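Local coordinates for protein NolR (Sinorhizobium fredii, PDB 4OMZ) that regulates the expression of rhizobial nodulation and symbiosis genes as a dimeric, DNA-binding helix-turn-helix transcription factor of the ArsR family, at residues 24-29 with 33-38; 37-42 with 88-93; 70-75 with 81-86. All blocks are in the same frame, centred on the assembly; numbering follows the deposited sequence.

How the interactions relate
The three contacts tie the pieces of one winged helix-turn-helix domain together, and helix 29-40 is central to the set. Interactions 1 and 2 share Ser37 and Leu38 on that helix, have centres about 9 Å apart, and merge in one apolar core where Met26 SD lies 3.7 Å from Ile93 CB. Interaction 3, the beta hairpin, joins this core at the end of the helix: Leu38 O is 3.1 Å from Ser85 N, a probable hydrogen bond, and Leu38 CD1 packs 3.7 Å from Val72 CG1. Beyond the helix, Glu42 OE2 makes a 2.9 Å salt bridge to Arg75 NH1. Interactions 1 and 2 also touch the second subunit.

Interaction 1 (24-29 with 33-38); sequences SAMANP and LILDSL
The backbone oxygen of Leu33 is gripped by two donors from Ser37, its N at 3.0 Å and its OG at 2.8 Å, which reach it from opposite faces of the carbonyl plane. The N of the same leucine bonds to Pro29 O at 3.0 Å, one helical turn back. This is the corner between helices 10-26 and 29-40 of the winged helix-turn-helix fold. Ala27 centres an inverse gamma turn that ends the first helix, and Asn28 takes the N-cap position of the second, its OD1 accepting from Arg31 N. The side chain of Arg31 in turn donates to Ser24 O and Ala25 O, clasping the end of helix 10-26. Toward the second subunit, Pro29 packs on its Ala20 and Leu33 on its His13; a phosphate ion, probably from the crystallisation liquor, sits about 3 Å from the proline side chain. The apolar contact between the helices is made by Met26 and Leu35, whose side chains cross at about a right angle. A bend at chi3 (74°) turns the methionine end back across the leucine branch: CG lies 3.8 Å from Leu35 CD1, while Met26 CE lies 4.0 Å from the same methyl.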
ATOM      1  N   SER A  24       3.347   2.139   2.737  1.00 40.56           N
ATOM      2  CA  SER A  24       2.879   2.638   4.018  1.00 35.61           C
ATOM      3  C   SER A  24       2.493   4.093   3.870  1.00 38.25           C
ATOM      4  O   SER A  24       1.508   4.536   4.462  1.00 33.98           O
ATOM      5  CB  SER A  24       3.951   2.482   5.093  1.00 29.12           C
ATOM      6  OG  SER A  24       4.086   1.122   5.465  1.00 37.11           O
ATOM      7  N   ALA A  25       3.274   4.840   3.090  1.00 37.87           N
ATOM      8  CA  ALA A  25       2.906   6.224   2.804  1.00 31.67           C
ATOM      9  C   ALA A  25       1.570   6.276   2.080  1.00 34.04           C
ATOM     10  O   ALA A  25       0.785   7.201   2.288  1.00 39.44           O
ATOM     11  CB  ALA A  25       3.967   6.917   1.985  1.00 27.55           C
ATOM     12  N   MET A  26       1.306   5.298   1.219  1.00 34.53           N
ATOM     13  CA  MET A  26       0.027   5.328   0.503  1.00 32.84           C
ATOM     14  C   MET A  26      -1.134   4.606   1.199  1.00 31.95           C
ATOM     15  O   MET A  26      -2.293   4.886   0.901  1.00 28.72           O
ATOM     16  CB  MET A  26       0.192   4.741  -0.896  1.00 34.85           C
ATOM     17  CG  MET A  26       1.024   5.599  -1.817  1.00 40.20           C
ATOM     18  SD  MET A  26       0.922   5.016  -3.511  1.00 36.89           S
ATOM     19  CE  MET A  26      -0.731   5.569  -3.949  1.00 28.07           C
ATOM     20  N   ALA A  27      -0.840   3.704   2.131  1.00 43.61           N
ATOM     21  CA  ALA A  27      -1.883   2.841   2.692  1.00 43.67           C
ATOM     22  C   ALA A  27      -2.678   3.541   3.793  1.00 48.00           C
ATOM     23  O   ALA A  27      -2.781   3.046   4.915  1.00 48.96           O
ATOM     24  CB  ALA A  27      -1.281   1.546   3.222  1.00 37.21           C
ATOM     25  N   ASN A  28      -3.228   4.701   3.457  1.00 43.48           N
ATOM     26  CA  ASN A  28      -4.108   5.435   4.352  1.00 40.38           C
ATOM     27  C   ASN A  28      -5.183   6.116   3.512  1.00 48.00           C
ATOM     28  O   ASN A  28      -4.872   6.697   2.472  1.00 50.19           O
ATOM     29  CB  ASN A  28      -3.313   6.453   5.169  1.00 43.17           C
ATOM     30  CG  ASN A  28      -4.185   7.263   6.108  1.00 50.19           C
ATOM     31  OD1 ASN A  28      -4.716   8.315   5.742  1.00 42.31           O
ATOM     32  ND2 ASN A  28      -4.328   6.778   7.335  1.00 49.06           N
ATOM     33  N   PRO A  29      -6.452   6.032   3.944  1.00 45.31           N
ATOM     34  CA  PRO A  29      -7.554   6.542   3.114  1.00 46.30           C
ATOM     35  C   PRO A  29      -7.450   8.045   2.851  1.00 46.72           C
ATOM     36  O   PRO A  29      -7.674   8.506   1.722  1.00 47.29           O
ATOM     37  CB  PRO A  29      -8.803   6.213   3.940  1.00 43.25           C
ATOM     38  CG  PRO A  29      -8.311   6.011   5.333  1.00 43.26           C
ATOM     39  CD  PRO A  29      -6.932   5.456   5.212  1.00 42.16           C
ATOM     40  N   LEU A  33      -6.831   9.879  -0.772  1.00 47.11           N
ATOM     41  CA  LEU A  33      -7.657  10.967  -1.303  1.00 45.82           C
ATOM     42  C   LEU A  33      -6.807  12.199  -1.643  1.00 43.90           C
ATOM     43  O   LEU A  33      -6.997  12.846  -2.687  1.00 44.09           O
ATOM     44  CB  LEU A  33      -8.757  11.332  -0.305  1.00 45.14           C
ATOM     45  CG  LEU A  33      -9.791  10.232  -0.050  1.00 45.79           C
ATOM     46  CD1 LEU A  33     -10.712  10.612   1.094  1.00 45.56           C
ATOM     47  CD2 LEU A  33     -10.596   9.937  -1.309  1.00 44.86           C
ATOM     48  N   ILE A  34      -5.874  12.512  -0.747  1.00 43.51           N
ATOM     49  CA  ILE A  34      -4.907  13.581  -0.959  1.00 43.51           C
ATOM     50  C   ILE A  34      -4.093  13.356  -2.237  1.00 48.07           C
ATOM     51  O   ILE A  34      -3.976  14.254  -3.059  1.00 43.38           O
ATOM     52  CB  ILE A  34      -3.942  13.712   0.233  1.00 43.25           C
ATOM     53  CG1 ILE A  34      -4.686  14.214   1.472  1.00 43.97           C
ATOM     54  CG2 ILE A  34      -2.785  14.640  -0.116  1.00 43.15           C
ATOM     55  CD1 ILE A  34      -3.946  13.971   2.773  1.00 43.76           C
ATOM     56  N   LEU A  35      -3.529  12.163  -2.397  1.00 42.28           N
ATOM     57  CA  LEU A  35      -2.706  11.869  -3.570  1.00 46.17           C
ATOM     58  C   LEU A  35      -3.520  11.877  -4.857  1.00 42.33           C
ATOM     59  O   LEU A  35      -3.020  12.274  -5.904  1.00 42.46           O
ATOM     60  CB  LEU A  35      -1.999  10.516  -3.416  1.00 41.06           C
ATOM     61  CG  LEU A  35      -0.758  10.511  -2.526  1.00 40.54           C
ATOM     62  CD1 LEU A  35      -0.333   9.098  -2.209  1.00 39.78           C
ATOM     63  CD2 LEU A  35       0.374  11.273  -3.188  1.00 40.54           C
ATOM     64  N   ASP A  36      -4.773  11.438  -4.777  1.00 49.92           N
ATOM     65  CA  ASP A  36      -5.666  11.490  -5.931  1.00 47.67           C
ATOM     66  C   ASP A  36      -5.831  12.948  -6.367  1.00 47.09           C
ATOM     67  O   ASP A  36      -5.530  13.336  -7.517  1.00 47.66           O
ATOM     68  CB  ASP A  36      -7.016  10.863  -5.584  1.00 43.44           C
ATOM     69  CG  ASP A  36      -7.717  10.274  -6.792  1.00 55.82           C
ATOM     70  OD1 ASP A  36      -7.156   9.341  -7.404  1.00 58.30           O
ATOM     71  OD2 ASP A  36      -8.829  10.735  -7.125  1.00 64.16           O
ATOM     72  N   SER A  37      -6.221  13.771  -5.401  1.00 44.24           N
ATOM     73  CA  SER A  37      -6.442  15.181  -5.660  1.00 44.95           C
ATOM     74  C   SER A  37      -5.183  15.878  -6.184  1.00 44.79           C
ATOM     75  O   SER A  37      -5.243  16.633  -7.150  1.00 45.28           O
ATOM     76  CB  SER A  37      -6.937  15.859  -4.385  1.00 45.36           C
ATOM     77  OG  SER A  37      -8.024  15.146  -3.828  1.00 45.54           O
ATOM     78  N   LEU A  38      -4.043  15.600  -5.562  1.00 46.82           N
ATOM     79  CA  LEU A  38      -2.778  16.221  -5.939  1.00 44.04           C
ATOM     80  C   LEU A  38      -2.269  15.720  -7.283  1.00 43.90           C
ATOM     81  O   LEU A  38      -1.502  16.412  -7.956  1.00 44.11           O
ATOM     82  CB  LEU A  38      -1.726  15.972  -4.861  1.00 43.44           C
ATOM     83  CG  LEU A  38      -1.950  16.735  -3.558  1.00 43.74           C
ATOM     84  CD1 LEU A  38      -0.738  16.620  -2.648  1.00 43.23           C
ATOM     85  CD2 LEU A  38      -2.251  18.192  -3.870  1.00 48.64           C
TER

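Interaction 2 (37-42 with 88-93); sequences SLVKEE and DSVMKI
With chi1 at 154°, Val39 sends CG1 anti to its backbone N and puts CG2 beside that N, the branch that meets helix 88-101; from the other side, a bend at chi3 of Met91 (-139°) swings its terminal methyl across to the same branch. Val39 CG2 is thus the meeting point of the contact. It lies 4.2 Å from Met91 CE and 4.2 Å from Val90 CG1, one methyl set against two neighbours on successive residues of the facing helix. The valine and methionine side chains cross obliquely, and their CA atoms are 7.8 Å apart. No hydrogen bond spans the two segments; what joins them is a small apolar helix-to-helix contact in the winged helix-turn-helix domain, linking the end of helix 29-40 to the start of helix 88-101. Its two halves differ in setting. Val90 is buried and points its CB toward helix 29-40, whereas Met91 stands at the exposed margin and reaches the valine with its terminal methyl. Further in, Val90 also packs on Met26 of helix 10-26 and on Leu71 in the loop before the hairpin, and Leu38 turns to helix 45-51 and strand 80-84. Away from Val39, helix 88-101 also meets the second subunit: Ile93 packs on its Ala96, and Lys92 forms a salt bridge with Glu99 of that subunit.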
ATOM      1  N   SER A  37      -6.221  13.771  -5.401  1.00 44.24           N
ATOM      2  CA  SER A  37      -6.442  15.181  -5.660  1.00 44.95           C
ATOM      3  C   SER A  37      -5.183  15.878  -6.184  1.00 44.79           C
ATOM      4  O   SER A  37      -5.243  16.633  -7.150  1.00 45.28           O
ATOM      5  CB  SER A  37      -6.937  15.859  -4.385  1.00 45.36           C
ATOM      6  OG  SER A  37      -8.024  15.146  -3.828  1.00 45.54           O
ATOM      7  N   LEU A  38      -4.043  15.600  -5.562  1.00 46.82           N
ATOM      8  CA  LEU A  38      -2.778  16.221  -5.939  1.00 44.04           C
ATOM      9  C   LEU A  38      -2.269  15.720  -7.283  1.00 43.90           C
ATOM     10  O   LEU A  38      -1.502  16.412  -7.956  1.00 44.11           O
ATOM     11  CB  LEU A  38      -1.726  15.972  -4.861  1.00 43.44           C
ATOM     12  CG  LEU A  38      -1.950  16.735  -3.558  1.00 43.74           C
ATOM     13  CD1 LEU A  38      -0.738  16.620  -2.648  1.00 43.23           C
ATOM     14  CD2 LEU A  38      -2.251  18.192  -3.870  1.00 48.64           C
ATOM     15  N   VAL A  39      -2.673  14.517  -7.674  1.00 47.08           N
ATOM     16  CA  VAL A  39      -2.306  14.038  -8.999  1.00 57.88           C
ATOM     17  C   VAL A  39      -3.112  14.790 -10.047  1.00 60.94           C
ATOM     18  O   VAL A  39      -2.596  15.094 -11.124  1.00 44.84           O
ATOM     19  CB  VAL A  39      -2.533  12.512  -9.157  1.00 48.11           C
ATOM     20  CG1 VAL A  39      -2.776  12.145 -10.611  1.00 43.70           C
ATOM     21  CG2 VAL A  39      -1.344  11.743  -8.616  1.00 45.30           C
ATOM     22  N   LYS A  40      -4.346  15.173  -9.727  1.00 62.39           N
ATOM     23  CA  LYS A  40      -5.129  15.757 -10.818  1.00 73.94           C
ATOM     24  C   LYS A  40      -5.179  17.286 -10.776  1.00 80.44           C
ATOM     25  O   LYS A  40      -5.686  17.908 -11.712  1.00 84.77           O
ATOM     26  CB  LYS A  40      -6.563  15.211 -10.841  1.00 79.61           C
ATOM     27  CG  LYS A  40      -6.788  13.947 -10.051  1.00 80.05           C
ATOM     28  CD  LYS A  40      -6.330  12.722 -10.822  1.00 75.70           C
ATOM     29  CE  LYS A  40      -7.008  11.452 -10.331  1.00 71.41           C
ATOM     30  NZ  LYS A  40      -8.406  11.340 -10.839  1.00 70.26           N
ATOM     31  N   GLU A  41      -4.625  17.895  -9.727  1.00 73.04           N
ATOM     32  CA  GLU A  41      -4.573  19.356  -9.655  1.00 65.04           C
ATOM     33  C   GLU A  41      -3.617  19.903  -8.581  1.00 61.51           C
ATOM     34  O   GLU A  41      -3.333  19.227  -7.593  1.00 66.62           O
ATOM     35  CB  GLU A  41      -6.009  19.848  -9.431  1.00 71.60           C
ATOM     36  CG  GLU A  41      -6.713  19.052  -8.338  1.00 79.21           C
ATOM     37  CD  GLU A  41      -8.200  19.342  -8.198  1.00 82.61           C
ATOM     38  OE1 GLU A  41      -8.651  20.453  -8.553  1.00 85.70           O
ATOM     39  OE2 GLU A  41      -8.917  18.431  -7.721  1.00 77.21           O
ATOM     40  N   GLU A  42      -3.133  21.130  -8.781  1.00 54.69           N
ATOM     41  CA  GLU A  42      -2.434  21.891  -7.738  1.00 46.75           C
ATOM     42  C   GLU A  42      -3.380  22.477  -6.701  1.00 49.34           C
ATOM     43  O   GLU A  42      -4.451  22.975  -7.044  1.00 50.90           O
ATOM     44  CB  GLU A  42      -1.626  23.054  -8.318  1.00 47.18           C
ATOM     45  CG  GLU A  42      -0.371  22.728  -9.079  1.00 46.89           C
ATOM     46  CD  GLU A  42       0.464  23.982  -9.320  1.00 60.14           C
ATOM     47  OE1 GLU A  42      -0.037  24.915  -9.989  1.00 48.10           O
ATOM     48  OE2 GLU A  42       1.618  24.042  -8.834  1.00 53.18           O
ATOM     49  N   ASP A  88       5.831   9.030 -10.316  1.00 19.35           N
ATOM     50  CA  ASP A  88       5.575   7.870 -11.158  1.00 23.28           C
ATOM     51  C   ASP A  88       5.100   6.672 -10.324  1.00 24.11           C
ATOM     52  O   ASP A  88       4.223   5.916 -10.750  1.00 18.86           O
ATOM     53  CB  ASP A  88       6.823   7.507 -11.959  1.00 30.78           C
ATOM     54  CG  ASP A  88       6.652   6.227 -12.747  1.00 45.46           C
ATOM     55  OD1 ASP A  88       6.025   6.275 -13.824  1.00 49.24           O
ATOM     56  OD2 ASP A  88       7.150   5.176 -12.290  1.00 54.86           O
ATOM     57  N   SER A  89       5.687   6.506  -9.142  1.00 19.17           N
ATOM     58  CA  SER A  89       5.293   5.448  -8.212  1.00 23.04           C
ATOM     59  C   SER A  89       3.819   5.545  -7.812  1.00 29.50           C
ATOM     60  O   SER A  89       3.055   4.572  -7.934  1.00 25.85           O
ATOM     61  CB  SER A  89       6.157   5.505  -6.955  1.00 31.33           C
ATOM     62  OG  SER A  89       7.514   5.250  -7.253  1.00 48.08           O
ATOM     63  N   VAL A  90       3.433   6.725  -7.330  1.00 32.00           N
ATOM     64  CA  VAL A  90       2.059   6.969  -6.912  1.00 38.59           C
ATOM     65  C   VAL A  90       1.121   6.702  -8.077  1.00 34.31           C
ATOM     66  O   VAL A  90       0.088   6.061  -7.915  1.00 40.71           O
ATOM     67  CB  VAL A  90       1.853   8.418  -6.397  1.00 18.55           C
ATOM     68  CG1 VAL A  90       0.370   8.719  -6.226  1.00 19.04           C
ATOM     69  CG2 VAL A  90       2.581   8.616  -5.080  1.00 18.76           C
ATOM     70  N   MET A  91       1.496   7.161  -9.264  1.00 24.97           N
ATOM     71  CA  MET A  91       0.643   6.961 -10.421  1.00 28.89           C
ATOM     72  C   MET A  91       0.499   5.487 -10.783  1.00 27.22           C
ATOM     73  O   MET A  91      -0.581   5.051 -11.183  1.00 33.31           O
ATOM     74  CB  MET A  91       1.167   7.759 -11.615  1.00 23.85           C
ATOM     75  CG  MET A  91       0.652   9.187 -11.623  1.00 23.37           C
ATOM     76  SD  MET A  91       1.605  10.308 -12.653  1.00 56.70           S
ATOM     77  CE  MET A  91       1.618  11.746 -11.590  1.00 60.43           C
ATOM     78  N   LYS A  92       1.566   4.712 -10.630  1.00 18.73           N
ATOM     79  CA  LYS A  92       1.478   3.287 -10.920  1.00 22.77           C
ATOM     80  C   LYS A  92       0.573   2.577  -9.918  1.00 24.97           C
ATOM     81  O   LYS A  92      -0.234   1.720 -10.297  1.00 24.74           O
ATOM     82  CB  LYS A  92       2.864   2.646 -10.939  1.00 19.24           C
ATOM     83  CG  LYS A  92       3.600   2.871 -12.252  1.00 19.99           C
ATOM     84  CD  LYS A  92       5.087   2.593 -12.135  1.00 23.69           C
ATOM     85  CE  LYS A  92       5.745   2.650 -13.496  1.00 24.82           C
ATOM     86  NZ  LYS A  92       5.910   1.293 -14.074  1.00 47.53           N
ATOM     87  N   ILE A  93       0.689   2.936  -8.642  1.00 26.27           N
ATOM     88  CA  ILE A  93      -0.166   2.303  -7.640  1.00 35.22           C
ATOM     89  C   ILE A  93      -1.627   2.705  -7.846  1.00 36.37           C
ATOM     90  O   ILE A  93      -2.515   1.859  -7.775  1.00 41.28           O
ATOM     91  CB  ILE A  93       0.277   2.641  -6.208  1.00 29.02           C
ATOM     92  CG1 ILE A  93       1.669   2.058  -5.947  1.00 25.09           C
ATOM     93  CG2 ILE A  93      -0.710   2.078  -5.197  1.00 18.85           C
ATOM     94  CD1 ILE A  93       1.753   0.567  -6.166  1.00 18.80           C
TER

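Interaction 3 (70-75 with 81-86); sequences NLVSTR and IYYSSS
Backbone hydrogen bonds zip Ser73 to Ser84 and Arg75 to Tyr82, in both directions within each pair, making this the antiparallel beta hairpin known as the wing of winged-helix proteins. Thr74 and Tyr83 form the non-hydrogen-bonded pair between them. Tyr82 N, for one, reaches Arg75 O at 2.9 Å. Where the strands give out, before Ser73 and after Ser84, a side-chain bond takes over: with its OG anti to the backbone N (chi1 -176°), Ser85 donates to Leu71 O at 2.7 Å, almost straight along the carbonyl bond. A water bridges the same end, 2.9 Å from Ser73 OG and 2.7 Å from Ser86 N, whose hydrogen it accepts.

The aromatic contacts lie on the two faces of the hairpin. On the face shared by Arg75 and Tyr82, the extended arginine stacks its guanidinium flat on the phenol ring, planes 17° apart, with NH1 near the CB end of the ring, 3.4 Å from Tyr82 CG. The same NH1 forms a salt bridge with Glu42. A serine in place of Tyr82 has no ring to lie against the guanidinium, which would probably stay held by Glu42 at NH1 but with its plane less fixed. On the other face, Thr74 CG2 sits over the Tyr83 ring in a CH-pi contact, 25° off the ring normal, and Val72 CG2 approaches the ring edge, 4.3 Å from CD2 of Tyr83.

Tyr83 and Val72 also pack on Leu38 of helix 29-40, Tyr83 reaches Leu63 of helix 56-68, and strand 80-84 lies between strands 73-77 and 43-44, joining the latter through backbone bonding of Tyr83 with Met43.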
ATOM      1  N   ASN A  70       8.946  11.236  -0.489  1.00 35.35           N
ATOM      2  CA  ASN A  70       9.274  11.956  -1.721  1.00 32.43           C
ATOM      3  C   ASN A  70       8.161  11.862  -2.762  1.00 32.10           C
ATOM      4  O   ASN A  70       8.425  11.747  -3.959  1.00 24.35           O
ATOM      5  CB  ASN A  70      10.585  11.431  -2.309  1.00 23.20           C
ATOM      6  CG  ASN A  70      11.770  11.665  -1.388  1.00 32.58           C
ATOM      7  OD1 ASN A  70      12.371  12.736  -1.389  1.00 45.16           O
ATOM      8  ND2 ASN A  70      12.105  10.661  -0.590  1.00 28.05           N
ATOM      9  N   LEU A  71       6.916  11.901  -2.296  1.00 21.68           N
ATOM     10  CA  LEU A  71       5.771  11.643  -3.162  1.00 27.68           C
ATOM     11  C   LEU A  71       5.072  12.913  -3.634  1.00 28.26           C
ATOM     12  O   LEU A  71       4.158  12.850  -4.460  1.00 24.01           O
ATOM     13  CB  LEU A  71       4.762  10.742  -2.449  1.00 20.64           C
ATOM     14  CG  LEU A  71       5.295   9.372  -2.020  1.00 22.39           C
ATOM     15  CD1 LEU A  71       4.215   8.561  -1.341  1.00 20.38           C
ATOM     16  CD2 LEU A  71       5.859   8.623  -3.216  1.00 19.63           C
ATOM     17  N   VAL A  72       5.484  14.061  -3.103  1.00 31.75           N
ATOM     18  CA  VAL A  72       4.867  15.325  -3.486  1.00 32.64           C
ATOM     19  C   VAL A  72       5.887  16.405  -3.797  1.00 24.01           C
ATOM     20  O   VAL A  72       6.983  16.433  -3.240  1.00 26.25           O
ATOM     21  CB  VAL A  72       3.905  15.858  -2.394  1.00 33.69           C
ATOM     22  CG1 VAL A  72       2.617  15.056  -2.374  1.00 33.09           C
ATOM     23  CG2 VAL A  72       4.573  15.850  -1.034  1.00 31.22           C
ATOM     24  N   SER A  73       5.501  17.296  -4.699  1.00 24.46           N
ATOM     25  CA  SER A  73       6.302  18.447  -5.059  1.00 25.54           C
ATOM     26  C   SER A  73       5.606  19.710  -4.560  1.00 33.48           C
ATOM     27  O   SER A  73       4.379  19.730  -4.370  1.00 36.32           O
ATOM     28  CB  SER A  73       6.500  18.505  -6.568  1.00 29.31           C
ATOM     29  OG  SER A  73       7.277  17.411  -7.017  1.00 28.25           O
ATOM     30  N   THR A  74       6.381  20.767  -4.362  1.00 28.56           N
ATOM     31  CA  THR A  74       5.828  22.018  -3.874  1.00 30.50           C
ATOM     32  C   THR A  74       6.274  23.171  -4.747  1.00 31.69           C
ATOM     33  O   THR A  74       7.286  23.094  -5.438  1.00 38.61           O
ATOM     34  CB  THR A  74       6.255  22.320  -2.421  1.00 31.82           C
ATOM     35  OG1 THR A  74       7.681  22.468  -2.350  1.00 32.11           O
ATOM     36  CG2 THR A  74       5.797  21.221  -1.473  1.00 31.02           C
ATOM     37  N   ARG A  75       5.499  24.245  -4.714  1.00 36.49           N
ATOM     38  CA  ARG A  75       5.882  25.467  -5.399  1.00 35.05           C
ATOM     39  C   ARG A  75       5.388  26.634  -4.552  1.00 53.52           C
ATOM     40  O   ARG A  75       4.302  26.571  -3.977  1.00 58.69           O
ATOM     41  CB  ARG A  75       5.311  25.477  -6.814  1.00 34.65           C
ATOM     42  CG  ARG A  75       4.905  26.818  -7.339  1.00 36.92           C
ATOM     43  CD  ARG A  75       3.982  26.679  -8.532  1.00 36.73           C
ATOM     44  NE  ARG A  75       3.173  27.879  -8.699  1.00 42.04           N
ATOM     45  CZ  ARG A  75       1.867  27.935  -8.478  1.00 46.93           C
ATOM     46  NH1 ARG A  75       1.214  26.849  -8.097  1.00 48.39           N
ATOM     47  NH2 ARG A  75       1.215  29.073  -8.650  1.00 61.98           N
ATOM     48  N   ILE A  81       1.978  27.994  -0.239  1.00 50.17           N
ATOM     49  CA  ILE A  81       2.552  26.786  -0.798  1.00 47.63           C
ATOM     50  C   ILE A  81       1.497  26.017  -1.578  1.00 52.03           C
ATOM     51  O   ILE A  81       0.390  25.787  -1.089  1.00 58.01           O
ATOM     52  CB  ILE A  81       3.153  25.876   0.299  1.00 51.51           C
ATOM     53  CG1 ILE A  81       4.184  26.640   1.136  1.00 54.02           C
ATOM     54  CG2 ILE A  81       3.787  24.637  -0.322  1.00 47.36           C
ATOM     55  CD1 ILE A  81       5.425  27.052   0.368  1.00 57.13           C
ATOM     56  N   TYR A  82       1.850  25.639  -2.800  1.00 48.59           N
ATOM     57  CA  TYR A  82       0.991  24.824  -3.642  1.00 42.25           C
ATOM     58  C   TYR A  82       1.608  23.450  -3.795  1.00 36.24           C
ATOM     59  O   TYR A  82       2.754  23.321  -4.238  1.00 35.04           O
ATOM     60  CB  TYR A  82       0.780  25.468  -5.014  1.00 39.26           C
ATOM     61  CG  TYR A  82      -0.050  26.730  -4.964  1.00 44.73           C
ATOM     62  CD1 TYR A  82      -1.438  26.667  -4.939  1.00 55.92           C
ATOM     63  CD2 TYR A  82       0.550  27.981  -4.952  1.00 42.41           C
ATOM     64  CE1 TYR A  82      -2.207  27.813  -4.892  1.00 58.74           C
ATOM     65  CE2 TYR A  82      -0.211  29.134  -4.903  1.00 58.58           C
ATOM     66  CZ  TYR A  82      -1.590  29.044  -4.876  1.00 67.03           C
ATOM     67  OH  TYR A  82      -2.357  30.188  -4.828  1.00 79.72           O
ATOM     68  N   TYR A  83       0.837  22.432  -3.425  1.00 37.65           N
ATOM     69  CA  TYR A  83       1.277  21.045  -3.482  1.00 36.77           C
ATOM     70  C   TYR A  83       0.780  20.355  -4.741  1.00 40.33           C
ATOM     71  O   TYR A  83      -0.309  20.651  -5.233  1.00 40.52           O
ATOM     72  CB  TYR A  83       0.788  20.281  -2.253  1.00 30.82           C
ATOM     73  CG  TYR A  83       1.581  20.550  -0.997  1.00 36.92           C
ATOM     74  CD1 TYR A  83       1.368  21.698  -0.246  1.00 41.08           C
ATOM     75  CD2 TYR A  83       2.535  19.645  -0.554  1.00 40.88           C
ATOM     76  CE1 TYR A  83       2.090  21.939   0.911  1.00 43.15           C
ATOM     77  CE2 TYR A  83       3.262  19.878   0.597  1.00 41.15           C
ATOM     78  CZ  TYR A  83       3.037  21.023   1.326  1.00 43.26           C
ATOM     79  OH  TYR A  83       3.766  21.248   2.473  1.00 51.30           O
ATOM     80  N   SER A  84       1.585  19.437  -5.264  1.00 38.40           N
ATOM     81  CA  SER A  84       1.150  18.597  -6.374  1.00 33.64           C
ATOM     82  C   SER A  84       1.860  17.264  -6.272  1.00 28.67           C
ATOM     83  O   SER A  84       2.747  17.103  -5.442  1.00 34.00           O
ATOM     84  CB  SER A  84       1.435  19.263  -7.722  1.00 26.78           C
ATOM     85  OG  SER A  84       2.798  19.633  -7.829  1.00 26.68           O
ATOM     86  N   SER A  85       1.466  16.299  -7.092  1.00 28.30           N
ATOM     87  CA  SER A  85       2.236  15.070  -7.195  1.00 28.94           C
ATOM     88  C   SER A  85       2.419  14.645  -8.632  1.00 27.43           C
ATOM     89  O   SER A  85       1.450  14.445  -9.363  1.00 30.63           O
ATOM     90  CB  SER A  85       1.579  13.935  -6.417  1.00 33.79           C
ATOM     91  OG  SER A  85       2.398  12.780  -6.473  1.00 30.47           O
ATOM     92  N   SER A  86       3.675  14.501  -9.026  1.00 30.92           N
ATOM     93  CA  SER A  86       4.016  13.992 -10.340  1.00 31.35           C
ATOM     94  C   SER A  86       4.780  12.676 -10.193  1.00 32.37           C
ATOM     95  O   SER A  86       5.544  12.281 -11.073  1.00 40.25           O
ATOM     96  CB  SER A  86       4.820  15.027 -11.115  1.00 22.24           C
ATOM     97  OG  SER A  86       3.965  16.059 -11.581  1.00 29.02           O
TER
HETATM   98  O   HOH W   1       5.608  15.003  -7.220  1.00 19.35           O